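Local coordinates for shikimate dehydrogenase (NADP(+)) (Peptoclostridium difficile, PDB 5DZS), which probably catalyses the reversible NADPH-linked reduction of 3-dehydroshikimate to shikimate on the way to chorismate and the aromatic amino acids, at residues 121-126 with 145-150; 177-182 with 205-210. All blocks are in the same frame, centred on the assembly; numbering follows the deposited sequence. Where two conformers were deposited one is given.

Contact 1: residues 121-126 with 145-150; sequences AVILGT and LYVSTR. With SO4 (sulfate ion), chain E.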
ATOM      1  N   ALA B 121      -3.924  30.586  -4.723  1.00 40.95           N
ATOM      2  CA  ALA B 121      -2.654  30.013  -5.166  1.00 37.89           C
ATOM      3  C   ALA B 121      -2.551  29.954  -6.671  1.00 36.15           C
ATOM      4  O   ALA B 121      -3.557  29.874  -7.393  1.00 36.50           O
ATOM      5  CB  ALA B 121      -2.462  28.620  -4.581  1.00 36.76           C
ATOM      6  N   VAL B 122      -1.308  29.993  -7.132  1.00 35.18           N
ATOM      7  CA  VAL B 122      -0.989  29.877  -8.528  1.00 33.81           C
ATOM      8  C   VAL B 122       0.017  28.749  -8.672  1.00 31.63           C
ATOM      9  O   VAL B 122       1.001  28.691  -7.931  1.00 30.09           O
ATOM     10  CB  VAL B 122      -0.356  31.160  -9.088  1.00 36.12           C
ATOM     11  CG1 VAL B 122       0.178  30.936 -10.503  1.00 36.13           C
ATOM     12  CG2 VAL B 122      -1.366  32.287  -9.061  1.00 37.96           C
ATOM     13  N   ILE B 123      -0.260  27.842  -9.601  1.00 32.07           N
ATOM     14  CA  ILE B 123       0.675  26.775  -9.947  1.00 30.76           C
ATOM     15  C   ILE B 123       1.316  27.150 -11.275  1.00 29.37           C
ATOM     16  O   ILE B 123       0.612  27.477 -12.243  1.00 30.43           O
ATOM     17  CB  ILE B 123      -0.017  25.416 -10.144  1.00 30.21           C
ATOM     18  CG1 ILE B 123      -0.631  24.930  -8.828  1.00 31.73           C
ATOM     19  CG2 ILE B 123       0.992  24.392 -10.680  1.00 30.54           C
ATOM     20  CD1 ILE B 123      -1.593  23.772  -8.987  1.00 33.65           C
ATOM     21  N   LEU B 124       2.641  27.108 -11.326  1.00 28.68           N
ATOM     22  CA  LEU B 124       3.373  27.370 -12.549  1.00 30.93           C
ATOM     23  C   LEU B 124       3.666  26.055 -13.250  1.00 32.42           C
ATOM     24  O   LEU B 124       4.358  25.187 -12.685  1.00 32.76           O
ATOM     25  CB  LEU B 124       4.697  28.062 -12.253  1.00 31.51           C
ATOM     26  CG  LEU B 124       4.642  29.353 -11.450  1.00 32.45           C
ATOM     27  CD1 LEU B 124       6.056  29.818 -11.156  1.00 34.63           C
ATOM     28  CD2 LEU B 124       3.838  30.400 -12.209  1.00 34.69           C
ATOM     29  N   GLY B 125       3.141  25.907 -14.468  1.00 33.53           N
ATOM     30  CA  GLY B 125       3.374  24.717 -15.278  1.00 35.66           C
ATOM     31  C   GLY B 125       2.205  23.761 -15.331  1.00 35.67           C
ATOM     32  O   GLY B 125       1.278  23.844 -14.516  1.00 37.43           O
ATOM     33  N   THR B 126       2.227  22.825 -16.280  0.50 38.23           N
ATOM     34  CA  THR B 126       1.080  21.917 -16.476  0.50 39.02           C
ATOM     35  C   THR B 126       1.366  20.407 -16.557  0.50 40.97           C
ATOM     36  O   THR B 126       0.539  19.656 -17.070  0.50 42.76           O
ATOM     37  CB  THR B 126       0.296  22.333 -17.745  0.50 41.23           C
ATOM     38  OG1 THR B 126       1.170  22.338 -18.887  0.50 40.45           O
ATOM     39  CG2 THR B 126      -0.300  23.728 -17.571  0.50 41.04           C
ATOM     40  N   LEU B 145      -7.801  29.020  -7.404  1.00 46.21           N
ATOM     41  CA  LEU B 145      -6.628  28.326  -7.969  1.00 45.05           C
ATOM     42  C   LEU B 145      -6.414  28.626  -9.455  1.00 43.70           C
ATOM     43  O   LEU B 145      -7.317  28.428 -10.280  1.00 47.18           O
ATOM     44  CB  LEU B 145      -6.754  26.810  -7.790  1.00 43.67           C
ATOM     45  CG  LEU B 145      -5.560  25.993  -8.303  1.00 41.08           C
ATOM     46  CD1 LEU B 145      -4.283  26.347  -7.547  1.00 39.07           C
ATOM     47  CD2 LEU B 145      -5.835  24.504  -8.207  1.00 41.62           C
ATOM     48  N   TYR B 146      -5.218  29.111  -9.784  1.00 41.00           N
ATOM     49  CA  TYR B 146      -4.829  29.372 -11.162  1.00 39.85           C
ATOM     50  C   TYR B 146      -3.689  28.422 -11.531  1.00 36.97           C
ATOM     51  O   TYR B 146      -2.882  28.054 -10.681  1.00 34.27           O
ATOM     52  CB  TYR B 146      -4.293  30.791 -11.341  1.00 40.15           C
ATOM     53  CG  TYR B 146      -5.194  31.942 -10.922  1.00 42.58           C
ATOM     54  CD1 TYR B 146      -5.188  32.408  -9.611  1.00 43.20           C
ATOM     55  CD2 TYR B 146      -5.981  32.612 -11.850  1.00 45.79           C
ATOM     56  CE1 TYR B 146      -5.980  33.477  -9.218  1.00 44.97           C
ATOM     57  CE2 TYR B 146      -6.773  33.690 -11.471  1.00 46.70           C
ATOM     58  CZ  TYR B 146      -6.769  34.112 -10.156  1.00 47.15           C
ATOM     59  OH  TYR B 146      -7.555  35.183  -9.781  1.00 51.38           O
ATOM     60  N   VAL B 147      -3.633  28.034 -12.798  1.00 38.01           N
ATOM     61  CA  VAL B 147      -2.528  27.237 -13.325  1.00 35.81           C
ATOM     62  C   VAL B 147      -2.020  28.025 -14.524  1.00 36.18           C
ATOM     63  O   VAL B 147      -2.791  28.312 -15.442  1.00 37.70           O
ATOM     64  CB  VAL B 147      -2.958  25.826 -13.752  1.00 38.46           C
ATOM     65  CG1 VAL B 147      -1.781  25.074 -14.353  1.00 37.94           C
ATOM     66  CG2 VAL B 147      -3.521  25.067 -12.562  1.00 37.59           C
ATOM     67  N   SER B 148      -0.746  28.407 -14.495  1.00 35.51           N
ATOM     68  CA  SER B 148      -0.149  29.218 -15.568  1.00 36.96           C
ATOM     69  C   SER B 148       0.633  28.385 -16.573  1.00 39.72           C
ATOM     70  O   SER B 148       1.433  27.534 -16.195  1.00 37.87           O
ATOM     71  CB  SER B 148       0.770  30.281 -14.970  1.00 37.93           C
ATOM     72  OG  SER B 148       1.171  31.214 -15.959  1.00 41.20           O
ATOM     73  N   THR B 149       0.399  28.647 -17.857  1.00 43.48           N
ATOM     74  CA  THR B 149       1.065  27.931 -18.943  1.00 45.67           C
ATOM     75  C   THR B 149       1.566  28.952 -19.964  1.00 49.04           C
ATOM     76  O   THR B 149       1.037  30.064 -20.041  1.00 47.42           O
ATOM     77  CB  THR B 149       0.105  26.909 -19.598  1.00 48.31           C
ATOM     78  OG1 THR B 149       0.810  26.119 -20.561  1.00 51.58           O
ATOM     79  CG2 THR B 149      -1.089  27.603 -20.259  1.00 50.20           C
ATOM     80  N   ARG B 150       2.593  28.587 -20.731  0.50 49.12           N
ATOM     81  CA  ARG B 150       3.142  29.495 -21.746  0.50 52.91           C
ATOM     82  C   ARG B 150       2.134  29.769 -22.865  0.50 57.11           C
ATOM     83  O   ARG B 150       2.061  30.885 -23.381  0.50 58.52           O
ATOM     84  CB  ARG B 150       4.441  28.939 -22.333  0.50 51.95           C
ATOM     85  CG  ARG B 150       5.573  28.793 -21.331  0.50 49.94           C
ATOM     86  CD  ARG B 150       5.996  30.118 -20.702  0.50 49.91           C
ATOM     87  NE  ARG B 150       7.040  29.911 -19.695  0.50 49.51           N
ATOM     88  CZ  ARG B 150       7.550  30.865 -18.919  0.50 48.39           C
ATOM     89  NH1 ARG B 150       8.495  30.565 -18.036  0.50 47.43           N
ATOM     90  NH2 ARG B 150       7.118  32.110 -19.017  0.50 48.20           N
TER
HETATM   91  S   SO4 E 302       4.034  25.299 -19.082  0.50 64.21           S
HETATM   92  O1  SO4 E 302       4.009  26.348 -18.037  0.50 59.36           O
HETATM   93  O2  SO4 E 302       4.501  25.904 -20.349  0.50 57.32           O
HETATM   94  O3  SO4 E 302       4.952  24.211 -18.666  0.50 61.38           O
HETATM   95  O4  SO4 E 302       2.681  24.732 -19.274  0.50 55.84           O
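Four backbone hydrogen bonds zip residues 121-126 to 145-150 as neighbouring parallel strands. All four alternate in the parallel manner: Tyr146 N to Ala121 O, Ile123 N to Tyr146 O, Ser148 N to Ile123 O, at 2.8 Å and nearly along the C=O axis, and Gly125 N to Ser148 O at 2.9 Å. The last falls just past strand 121-124, in the loop that begins at Gly125, where a phi of 104° suits a residue without a side chain.

Apolar contacts divide between the two faces. On the face of Ala121, Ile123, Leu145 and Val147, Leu145 turns its CD1 back across the strand gap, 4.0 Å from Ile123 CD1, and helix 128-139 packs over this side. On the other face Val122 CG2 meets Tyr146 CD1 obliquely at 3.9 Å, while Leu124 CD2 touches Ser148 CB.

Polar contacts gather at the C-terminal ends. Thr126 OG1 and Thr149 OG1 both donate to sulfate O4, at 2.9 Å and 2.7 Å, so one oxygen is gripped from both segments; Arg150 N adds a weak bond to O2. Strand 120-124, helix 128-139 and strand 144-149 form the first beta-alpha-beta unit of a Rossmann-type NADP-binding domain, and the sulfate, probably from the crystallisation liquor, may mark where the 2'-phosphate of NADP(+) binds.

Contact 2: residues 177-182 with 205-210; sequences IILNAT and ILIDLI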
ATOM      1  N   ILE B 177      -0.037  31.988  -2.312  1.00 42.58           N
ATOM      2  CA  ILE B 177       0.974  31.003  -2.674  1.00 39.35           C
ATOM      3  C   ILE B 177       1.261  30.899  -4.164  1.00 35.10           C
ATOM      4  O   ILE B 177       0.344  30.909  -4.987  1.00 35.85           O
ATOM      5  CB  ILE B 177       0.499  29.596  -2.232  1.00 37.70           C
ATOM      6  CG1 ILE B 177       0.362  29.529  -0.707  1.00 39.62           C
ATOM      7  CG2 ILE B 177       1.442  28.510  -2.735  1.00 36.26           C
ATOM      8  CD1 ILE B 177      -0.459  28.350  -0.223  1.00 40.43           C
ATOM      9  N   ILE B 178       2.543  30.830  -4.501  1.00 36.19           N
ATOM     10  CA  ILE B 178       2.956  30.553  -5.872  1.00 34.34           C
ATOM     11  C   ILE B 178       3.863  29.321  -5.803  1.00 32.78           C
ATOM     12  O   ILE B 178       4.877  29.294  -5.083  1.00 33.53           O
ATOM     13  CB  ILE B 178       3.585  31.766  -6.593  1.00 36.84           C
ATOM     14  CG1 ILE B 178       3.826  31.436  -8.076  1.00 36.08           C
ATOM     15  CG2 ILE B 178       4.855  32.244  -5.900  1.00 39.63           C
ATOM     16  CD1 ILE B 178       4.180  32.652  -8.913  1.00 37.56           C
ATOM     17  N   LEU B 179       3.479  28.306  -6.563  1.00 29.49           N
ATOM     18  CA  LEU B 179       4.174  27.024  -6.568  1.00 29.69           C
ATOM     19  C   LEU B 179       4.764  26.738  -7.949  1.00 27.96           C
ATOM     20  O   LEU B 179       4.051  26.780  -8.977  1.00 29.39           O
ATOM     21  CB  LEU B 179       3.210  25.938  -6.118  1.00 29.76           C
ATOM     22  CG  LEU B 179       3.771  24.504  -5.993  1.00 29.66           C
ATOM     23  CD1 LEU B 179       3.040  23.714  -4.924  1.00 31.01           C
ATOM     24  CD2 LEU B 179       3.744  23.766  -7.321  1.00 29.66           C
ATOM     25  N   ASN B 180       6.068  26.487  -7.973  1.00 28.03           N
ATOM     26  CA  ASN B 180       6.752  26.163  -9.215  1.00 28.53           C
ATOM     27  C   ASN B 180       6.748  24.668  -9.519  1.00 29.04           C
ATOM     28  O   ASN B 180       7.443  23.891  -8.849  1.00 29.66           O
ATOM     29  CB  ASN B 180       8.208  26.616  -9.180  1.00 30.28           C
ATOM     30  CG  ASN B 180       8.945  26.243 -10.450  1.00 33.27           C
ATOM     31  OD1 ASN B 180       8.398  26.357 -11.547  1.00 34.08           O
ATOM     32  ND2 ASN B 180      10.179  25.774 -10.310  1.00 34.31           N
ATOM     33  N   ALA B 181       5.982  24.278 -10.531  1.00 29.56           N
ATOM     34  CA  ALA B 181       5.931  22.890 -10.995  1.00 31.47           C
ATOM     35  C   ALA B 181       6.599  22.754 -12.376  1.00 35.32           C
ATOM     36  O   ALA B 181       6.382  21.758 -13.062  1.00 44.15           O
ATOM     37  CB  ALA B 181       4.495  22.398 -11.061  1.00 30.78           C
ATOM     38  N   THR B 182       7.411  23.740 -12.765  1.00 38.04           N
ATOM     39  CA  THR B 182       8.116  23.723 -14.048  1.00 41.32           C
ATOM     40  C   THR B 182       9.521  23.170 -13.843  1.00 46.78           C
ATOM     41  O   THR B 182      10.023  23.156 -12.725  1.00 43.38           O
ATOM     42  CB  THR B 182       8.245  25.130 -14.671  1.00 43.68           C
ATOM     43  OG1 THR B 182       9.248  25.902 -13.989  1.00 42.34           O
ATOM     44  CG2 THR B 182       6.913  25.866 -14.664  1.00 41.78           C
ATOM     45  N   ILE B 205       4.019  33.402  -0.161  1.00 42.89           N
ATOM     46  CA  ILE B 205       4.709  32.121   0.032  1.00 42.21           C
ATOM     47  C   ILE B 205       5.128  31.532  -1.309  1.00 38.05           C
ATOM     48  O   ILE B 205       4.325  31.493  -2.243  1.00 37.57           O
ATOM     49  CB  ILE B 205       3.771  31.113   0.731  1.00 41.25           C
ATOM     50  CG1 ILE B 205       3.248  31.704   2.054  1.00 45.44           C
ATOM     51  CG2 ILE B 205       4.476  29.778   0.953  1.00 40.64           C
ATOM     52  CD1 ILE B 205       2.146  30.889   2.701  1.00 45.35           C
ATOM     53  N   LEU B 206       6.394  31.142  -1.415  1.00 38.03           N
ATOM     54  CA  LEU B 206       6.901  30.492  -2.613  1.00 36.59           C
ATOM     55  C   LEU B 206       7.223  29.044  -2.313  1.00 33.99           C
ATOM     56  O   LEU B 206       7.929  28.750  -1.351  1.00 35.33           O
ATOM     57  CB  LEU B 206       8.179  31.141  -3.145  1.00 38.16           C
ATOM     58  CG  LEU B 206       8.087  32.452  -3.912  1.00 40.14           C
ATOM     59  CD1 LEU B 206       7.719  33.584  -2.973  1.00 42.99           C
ATOM     60  CD2 LEU B 206       9.424  32.720  -4.592  1.00 40.83           C
ATOM     61  N   ILE B 207       6.717  28.139  -3.141  1.00 35.81           N
ATOM     62  CA  ILE B 207       7.034  26.727  -3.001  1.00 35.43           C
ATOM     63  C   ILE B 207       7.683  26.271  -4.293  1.00 34.58           C
ATOM     64  O   ILE B 207       7.112  26.421  -5.370  1.00 34.00           O
ATOM     65  CB  ILE B 207       5.781  25.878  -2.709  1.00 35.07           C
ATOM     66  CG1 ILE B 207       5.144  26.351  -1.393  1.00 39.48           C
ATOM     67  CG2 ILE B 207       6.143  24.396  -2.650  1.00 34.58           C
ATOM     68  CD1 ILE B 207       3.808  25.716  -1.093  1.00 42.49           C
ATOM     69  N   ASP B 208       8.891  25.731  -4.194  1.00 32.30           N
ATOM     70  CA  ASP B 208       9.577  25.240  -5.387  1.00 32.14           C
ATOM     71  C   ASP B 208       9.751  23.734  -5.265  1.00 33.59           C
ATOM     72  O   ASP B 208      10.359  23.271  -4.321  1.00 33.65           O
ATOM     73  CB  ASP B 208      10.936  25.941  -5.542  1.00 33.83           C
ATOM     74  CG  ASP B 208      11.524  25.787  -6.945  1.00 34.38           C
ATOM     75  OD1 ASP B 208      10.980  24.995  -7.755  1.00 33.75           O
ATOM     76  OD2 ASP B 208      12.518  26.484  -7.241  1.00 41.21           O
ATOM     77  N   LEU B 209       9.215  22.975  -6.212  1.00 30.60           N
ATOM     78  CA  LEU B 209       9.352  21.517  -6.149  1.00 29.82           C
ATOM     79  C   LEU B 209      10.755  21.070  -6.530  1.00 33.27           C
ATOM     80  O   LEU B 209      11.143  19.924  -6.266  1.00 31.72           O
ATOM     81  CB  LEU B 209       8.297  20.819  -7.003  1.00 30.10           C
ATOM     82  CG  LEU B 209       6.841  21.130  -6.639  1.00 31.43           C
ATOM     83  CD1 LEU B 209       5.873  20.252  -7.422  1.00 31.74           C
ATOM     84  CD2 LEU B 209       6.593  21.009  -5.139  1.00 34.34           C
ATOM     85  N   ILE B 210      11.521  21.966  -7.135  1.00 36.10           N
ATOM     86  CA  ILE B 210      12.890  21.669  -7.515  1.00 37.20           C
ATOM     87  C   ILE B 210      13.789  21.711  -6.297  1.00 38.58           C
ATOM     88  O   ILE B 210      13.555  22.461  -5.346  1.00 38.05           O
ATOM     89  CB  ILE B 210      13.434  22.712  -8.520  1.00 42.27           C
ATOM     90  CG1 ILE B 210      12.601  22.717  -9.813  1.00 43.94           C
ATOM     91  CG2 ILE B 210      14.904  22.464  -8.823  1.00 44.34           C
ATOM     92  CD1 ILE B 210      12.553  21.390 -10.547  1.00 46.96           C
TER
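Asn180 and Asp208 lie side by side and point the same way, each with CG anti to its backbone N (chi1 178° and -164°), which brings amide and carboxylate together at the C-terminal ends of two parallel strands. With their planes turned 61° apart, Asn180 ND2 meets Asp208 OD1 at 2.8 Å from above the carboxylate plane, although the oxygen stays close to the plane of the amide. The same OD1 accepts Ile210 N at 3.1 Å, closing an Asx turn, while Thr216 OG1 bonds to OD2, so that both oxygens are held and the carboxylate's rotation is restrained. Asn180 mirrors this with its own Asx turn: its OD1 takes Thr182 OG1 at 2.6 Å on a lone pair and Thr182 N from above the carbonyl plane. One buried amide thus ties both chain exits together.

Behind this polar end the side chains are aliphatic. Ile177 and Ile205 run alongside each other, CG1 of the first 4.0 Å from CB of the second, whereas Ile207 crosses obliquely on the same face, its CD1 touching Ile177 CG2 and its CG2 lying 3.9 Å from Leu179 CD1. Leu179 continues the row by laying CD2 against Leu209 CD1. On the other face, that of Asn180 and Asp208, Ile178 and Leu206 again lie side by side, Ile178 CG2 3.8 Å from Leu206 CG. Between the strands the backbone bonds alternate, Ile178 N to Ile205 O, Ile207 N to Ile178 O and Asn180 N to Ile207 O, before a weak Leu209 N to Asn180 O bond at 3.3 Å.

Leu209 is a predicted NADP(+)-binding residue. Helix 101-111 packs on Ile207 and Leu209, helix 217-224 covers Leu206 and Asp208 on the opposite face, and strand 120-124 flanks strand 177-180.

Overall arrangement
Followed from the N terminus, the chain first builds most of the substrate-binding domain and then enters the parallel sheet at strand 120-124. Contact 1 closes a loop there through helix 128-139; only after strand 163-166 has been added at the sheet's edge does the chain return to open contact 2, which closes through the short helix 197-200. The two loops are thus in series, neither nesting nor crossing. In space they adjoin, their centres about 10 Å apart, because strands 120-124 and 177-180 are neighbours: Leu124 N and O probably bond to Leu179 O and Ala181 N. Together they make the four central strands of the nucleotide-binding sheet, in the order 144-149, 120-124, 177-180, 205-208.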